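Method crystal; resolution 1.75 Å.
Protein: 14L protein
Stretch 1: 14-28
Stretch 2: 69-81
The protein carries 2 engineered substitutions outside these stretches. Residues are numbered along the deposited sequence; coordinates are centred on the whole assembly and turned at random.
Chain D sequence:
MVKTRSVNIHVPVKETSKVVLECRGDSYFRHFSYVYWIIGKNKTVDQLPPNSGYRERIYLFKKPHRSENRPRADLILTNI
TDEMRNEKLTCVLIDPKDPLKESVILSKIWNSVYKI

Stretch 1, residues 14-28: KETSKVVLECRGDSY
Stretch 2, residues 69-81: NRPRADLILTNIT

The strand running through Val-19 to Gly-25 lies antiparallel to that running from Arg-72 through Leu-77, their N-to-C directions 161° apart and their axes 4.6 Å apart at closest approach. Extended torsions, such as -118/126 at Val-20 and -113/124 at Ile-76, alternate the side chains between two faces. The register places Val-20 against Ile-76 (CA to CA 4.6 Å), Glu-22 against Asp-74 (4.5 Å) and Arg-24 against Arg-72 (4.4 Å). These are the non-hydrogen-bonded pairs; alternating with them are Val-19/Leu-77, Leu-21/Leu-75 and Cys-23/Ala-73, which bond reciprocally, with CA to CA distances of 5.0 Å for Val-19/Leu-77 and 5.1 Å for Leu-21/Leu-75 and for Cys-23/Ala-73. Val-19 N donates to Leu-77 O at 3.0 Å and Leu-77 N to Val-19 O at 2.8 Å; Leu-21 N reaches Leu-75 O and Leu-75 N reaches Leu-21 O, both at 2.8 Å; Cys-23 N to Ala-73 O is 2.9 Å and Ala-73 N to Cys-23 O 2.8 Å. The ladder runs on through Gly-25 N to Pro-71 O (2.8 Å) and loosens at Ser-27 N to Asn-69 O (3.3 Å). CA-H...O contacts supplement it, among them Asp-74 CA to Leu-21 O at 3.2 Å.

The face bearing Val-19, Leu-21, Cys-23, Ala-73, Leu-75 and Leu-77 is buried. Leu-21 (m, t) lies with its CG 4.4 Å from Leu-77 CD1, while its CD1 is 4.3 Å from CD2 of Leu-75 (t, p). Leu-77 is m, p. Val-19 is t (162°), which sets its CG2 3.6 Å from CD1 of Ile-80 (m, t), beyond the strand.

The other face carries the charges. Arg-72 is extended, t, t, t with chi4 175°, and projects from the sheet, leaning along the strand toward Asp-74, so that NE donates to Asp-74 OD1 at 2.9 Å; Asp-74 is m with chi2 -10°, and a weak bond joins Arg-72 NH2 to Asp-74 OD2 at 3.0 Å. Arg-24 (m, t, t, chi4 91°) instead turns its guanidinium back to Glu-22 (m, t, chi3 -18°), giving a salt bridge from NH1 to Glu-22 OE1 at 3.2 Å. Across the strands, Glu-22 OE2 forms a salt bridge with Arg-72 NH2 at 3.6 Å. Arg-24 NH2 lies over one face of the Arg-72 guanidinium, 3.3 Å from Arg-72 NH1; both atoms are donors, so this is like-charge proximity, offset by the surrounding carboxylates. Water 3 accepts from Arg-24 NE (3.2 Å) and Arg-72 NH1 (3.3 Å). Farther along, Val-20 (t) brings CG2 to 4.1 Å from Ile-76 CG1; Ile-76 is m with chi2 off-well at 92°.

Where Ser-17 comes near Asn-79, water 1 links the stretches: it donates to Ser-17 O (2.5 Å) and accepts from Asn-79 N (2.9 Å).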

# COMPACT_ATOMS: atom_id res chain seq x y z
N LYS D 14 9.95 4.38 12.64
CA LYS D 14 9.72 4.79 14.02
C LYS D 14 8.46 4.16 14.58
O LYS D 14 7.50 3.88 13.86
CB LYS D 14 9.63 6.31 14.13
CG LYS D 14 8.51 6.94 13.33
CD LYS D 14 8.58 8.46 13.40
CE LYS D 14 7.67 9.12 12.38
NZ LYS D 14 6.23 8.94 12.70
N GLU D 15 8.47 3.92 15.88
CA GLU D 15 7.30 3.44 16.58
C GLU D 15 6.24 4.54 16.66
O GLU D 15 6.56 5.72 16.87
CB GLU D 15 7.68 2.96 17.98
CG GLU D 15 6.51 2.58 18.84
CD GLU D 15 6.92 2.05 20.20
OE1 GLU D 15 8.13 1.98 20.50
OE2 GLU D 15 6.01 1.69 20.97
N THR D 16 4.97 4.15 16.50
CA THR D 16 3.82 5.01 16.76
C THR D 16 2.79 4.23 17.57
O THR D 16 3.02 3.06 17.91
CB THR D 16 3.18 5.52 15.45
OG1 THR D 16 2.80 4.42 14.62
CG2 THR D 16 4.15 6.42 14.68
N SER D 17 1.66 4.86 17.89
CA SER D 17 0.64 4.23 18.73
C SER D 17 0.06 3.00 18.06
O SER D 17 -0.31 2.02 18.71
CB SER D 17 -0.48 5.22 19.05
OG SER D 17 -1.20 5.55 17.87
N LYS D 18 -0.00 3.04 16.73
CA LYS D 18 -0.45 1.91 15.93
C LYS D 18 0.63 1.58 14.91
O LYS D 18 0.86 2.35 13.99
CB LYS D 18 -1.75 2.25 15.22
CG LYS D 18 -2.25 1.18 14.27
CD LYS D 18 -3.68 1.46 13.86
CE LYS D 18 -4.09 0.60 12.68
NZ LYS D 18 -5.39 1.05 12.10
N VAL D 19 1.29 0.45 15.09
CA VAL D 19 2.41 0.06 14.22
C VAL D 19 1.97 -1.02 13.25
O VAL D 19 1.40 -2.03 13.64
CB VAL D 19 3.62 -0.46 15.06
CG1 VAL D 19 4.58 -1.27 14.21
CG2 VAL D 19 4.34 0.72 15.74
N VAL D 20 2.24 -0.81 11.96
CA VAL D 20 1.86 -1.80 10.95
C VAL D 20 3.09 -2.33 10.24
O VAL D 20 3.91 -1.55 9.75
CB VAL D 20 0.93 -1.18 9.88
CG1 VAL D 20 0.57 -2.23 8.82
CG2 VAL D 20 -0.32 -0.60 10.53
N LEU D 21 3.23 -3.66 10.23
CA LEU D 21 4.26 -4.33 9.45
C LEU D 21 3.57 -4.96 8.27
O LEU D 21 2.53 -5.60 8.43
CB LEU D 21 4.96 -5.41 10.26
CG LEU D 21 5.27 -5.03 11.73
CD1 LEU D 21 6.06 -6.14 12.40
CD2 LEU D 21 6.03 -3.70 11.80
N GLU D 22 4.16 -4.79 7.09
CA GLU D 22 3.57 -5.31 5.87
C GLU D 22 4.42 -6.45 5.36
O GLU D 22 5.60 -6.28 5.03
CB GLU D 22 3.51 -4.22 4.80
CG GLU D 22 2.87 -2.92 5.30
CD GLU D 22 3.21 -1.73 4.41
OE1 GLU D 22 4.18 -1.82 3.64
OE2 GLU D 22 2.50 -0.70 4.51
N CYS D 23 3.82 -7.63 5.30
CA CYS D 23 4.51 -8.75 4.70
C CYS D 23 3.93 -9.06 3.33
O CYS D 23 2.72 -9.25 3.18
CB CYS D 23 4.45 -9.97 5.60
SG CYS D 23 5.30 -11.39 4.78
N ARG D 24 4.80 -9.11 2.33
CA ARG D 24 4.39 -9.44 0.97
C ARG D 24 5.21 -10.62 0.48
O ARG D 24 6.43 -10.65 0.66
CB ARG D 24 4.61 -8.26 0.02
CG ARG D 24 3.76 -7.03 0.36
CD ARG D 24 4.10 -5.88 -0.57
NE ARG D 24 3.29 -4.70 -0.32
CZ ARG D 24 3.63 -3.71 0.51
NH1 ARG D 24 4.79 -3.76 1.17
NH2 ARG D 24 2.83 -2.67 0.66
N GLY D 25 4.54 -11.57 -0.14
CA GLY D 25 5.24 -12.66 -0.79
C GLY D 25 5.26 -12.46 -2.30
O GLY D 25 4.47 -11.69 -2.86
N ASP D 26 6.18 -13.16 -2.96
CA ASP D 26 6.22 -13.19 -4.40
C ASP D 26 6.38 -14.67 -4.76
O ASP D 26 7.35 -15.30 -4.35
CB ASP D 26 7.40 -12.36 -4.90
CG ASP D 26 7.31 -12.05 -6.37
OD1 ASP D 26 6.84 -12.92 -7.13
OD2 ASP D 26 7.72 -10.94 -6.77
N SER D 27 5.40 -15.23 -5.46
CA SER D 27 5.47 -16.63 -5.87
C SER D 27 4.83 -16.85 -7.22
O SER D 27 3.77 -16.31 -7.51
CB SER D 27 4.79 -17.54 -4.83
OG SER D 27 4.73 -18.88 -5.33
N TYR D 28 5.48 -17.67 -8.05
CA TYR D 28 4.96 -17.97 -9.37
C TYR D 28 3.86 -19.04 -9.32
O TYR D 28 3.22 -19.33 -10.34
CB TYR D 28 6.10 -18.36 -10.31
CG TYR D 28 6.88 -19.59 -9.92
CD1 TYR D 28 6.51 -20.84 -10.40
CD2 TYR D 28 8.03 -19.51 -9.13
CE1 TYR D 28 7.23 -21.97 -10.09
CE2 TYR D 28 8.76 -20.65 -8.81
CZ TYR D 28 8.35 -21.88 -9.29
OH TYR D 28 9.04 -23.04 -9.00
N ASN D 69 1.74 -13.89 -8.45
CA ASN D 69 0.91 -13.68 -7.27
C ASN D 69 1.65 -12.94 -6.15
O ASN D 69 2.79 -13.28 -5.83
N ARG D 70 1.00 -11.94 -5.57
CA ARG D 70 1.59 -11.17 -4.48
C ARG D 70 0.74 -11.22 -3.22
O ARG D 70 0.03 -10.26 -2.88
CB ARG D 70 1.87 -9.72 -4.89
CD ARG D 70 3.76 -8.23 -5.61
NE ARG D 70 4.51 -8.17 -4.35
CZ ARG D 70 5.84 -8.14 -4.28
N PRO D 71 0.80 -12.34 -2.51
CA PRO D 71 0.08 -12.44 -1.24
C PRO D 71 0.58 -11.41 -0.23
O PRO D 71 1.76 -11.04 -0.25
CB PRO D 71 0.41 -13.86 -0.75
CG PRO D 71 1.65 -14.25 -1.49
CD PRO D 71 1.56 -13.56 -2.82
N ARG D 72 -0.31 -10.94 0.63
CA ARG D 72 0.06 -9.93 1.63
C ARG D 72 -0.60 -10.21 2.98
O ARG D 72 -1.76 -10.60 3.04
CB ARG D 72 -0.34 -8.53 1.14
CG ARG D 72 0.06 -7.41 2.10
CD ARG D 72 -0.22 -6.04 1.50
NE ARG D 72 -0.09 -4.98 2.51
CZ ARG D 72 -0.19 -3.68 2.24
NH1 ARG D 72 -0.40 -3.26 1.00
NH2 ARG D 72 -0.08 -2.80 3.23
N ALA D 73 0.16 -10.00 4.05
CA ALA D 73 -0.42 -10.02 5.38
C ALA D 73 0.17 -8.89 6.18
O ALA D 73 1.40 -8.79 6.29
CB ALA D 73 -0.16 -11.36 6.08
N ASP D 74 -0.68 -8.03 6.73
CA ASP D 74 -0.20 -6.98 7.62
C ASP D 74 -0.36 -7.42 9.09
O ASP D 74 -1.36 -8.06 9.46
CB ASP D 74 -0.94 -5.65 7.40
CG ASP D 74 -0.63 -5.02 6.04
OD1 ASP D 74 0.28 -5.49 5.33
OD2 ASP D 74 -1.32 -4.03 5.70
N LEU D 75 0.62 -7.06 9.90
CA LEU D 75 0.55 -7.31 11.33
C LEU D 75 0.48 -5.95 12.03
O LEU D 75 1.31 -5.07 11.79
CB LEU D 75 1.77 -8.11 11.79
CG LEU D 75 1.79 -8.54 13.27
CD1 LEU D 75 0.71 -9.58 13.56
CD2 LEU D 75 3.17 -9.08 13.63
N ILE D 76 -0.54 -5.78 12.86
CA ILE D 76 -0.80 -4.49 13.50
C ILE D 76 -0.56 -4.64 14.99
O ILE D 76 -1.14 -5.52 15.63
CB ILE D 76 -2.25 -4.00 13.26
CG1 ILE D 76 -2.53 -3.85 11.77
CG2 ILE D 76 -2.49 -2.67 13.98
CD1 ILE D 76 -3.13 -5.07 11.14
N LEU D 77 0.31 -3.80 15.52
CA LEU D 77 0.65 -3.82 16.94
C LEU D 77 0.08 -2.59 17.60
O LEU D 77 0.26 -1.46 17.12
CB LEU D 77 2.17 -3.82 17.15
CG LEU D 77 2.95 -5.11 16.89
CD1 LEU D 77 2.85 -5.51 15.43
CD2 LEU D 77 4.40 -4.94 17.31
N THR D 78 -0.61 -2.81 18.71
CA THR D 78 -1.15 -1.74 19.53
C THR D 78 -0.80 -2.01 20.98
O THR D 78 -0.43 -3.13 21.35
CB THR D 78 -2.68 -1.64 19.39
OG1 THR D 78 -3.26 -2.94 19.57
CG2 THR D 78 -3.06 -1.09 18.03
N ASN D 79 -0.93 -0.98 21.81
CA ASN D 79 -0.59 -1.08 23.23
C ASN D 79 0.74 -1.79 23.44
O ASN D 79 0.86 -2.74 24.22
CB ASN D 79 -1.72 -1.75 24.01
CG ASN D 79 -2.98 -0.90 24.04
OD1 ASN D 79 -3.03 0.12 24.73
ND2 ASN D 79 -3.99 -1.31 23.28
N ILE D 80 1.75 -1.28 22.75
CA ILE D 80 3.04 -1.93 22.60
C ILE D 80 3.87 -1.98 23.88
O ILE D 80 4.11 -0.97 24.53
CB ILE D 80 3.86 -1.26 21.46
CG1 ILE D 80 3.14 -1.46 20.12
CG2 ILE D 80 5.27 -1.81 21.40
CD1 ILE D 80 3.75 -0.66 18.96
N THR D 81 4.30 -3.19 24.23
CA THR D 81 5.13 -3.41 25.40
C THR D 81 6.57 -3.69 24.97
O THR D 81 6.85 -3.85 23.78
CB THR D 81 4.62 -4.60 26.20
OG1 THR D 81 4.71 -5.78 25.40
CG2 THR D 81 3.17 -4.39 26.60
O HOH W 1 -1.74 1.55 20.70
O HOH W 2 1.24 1.44 21.53
O HOH W 3 0.47 -4.67 -1.80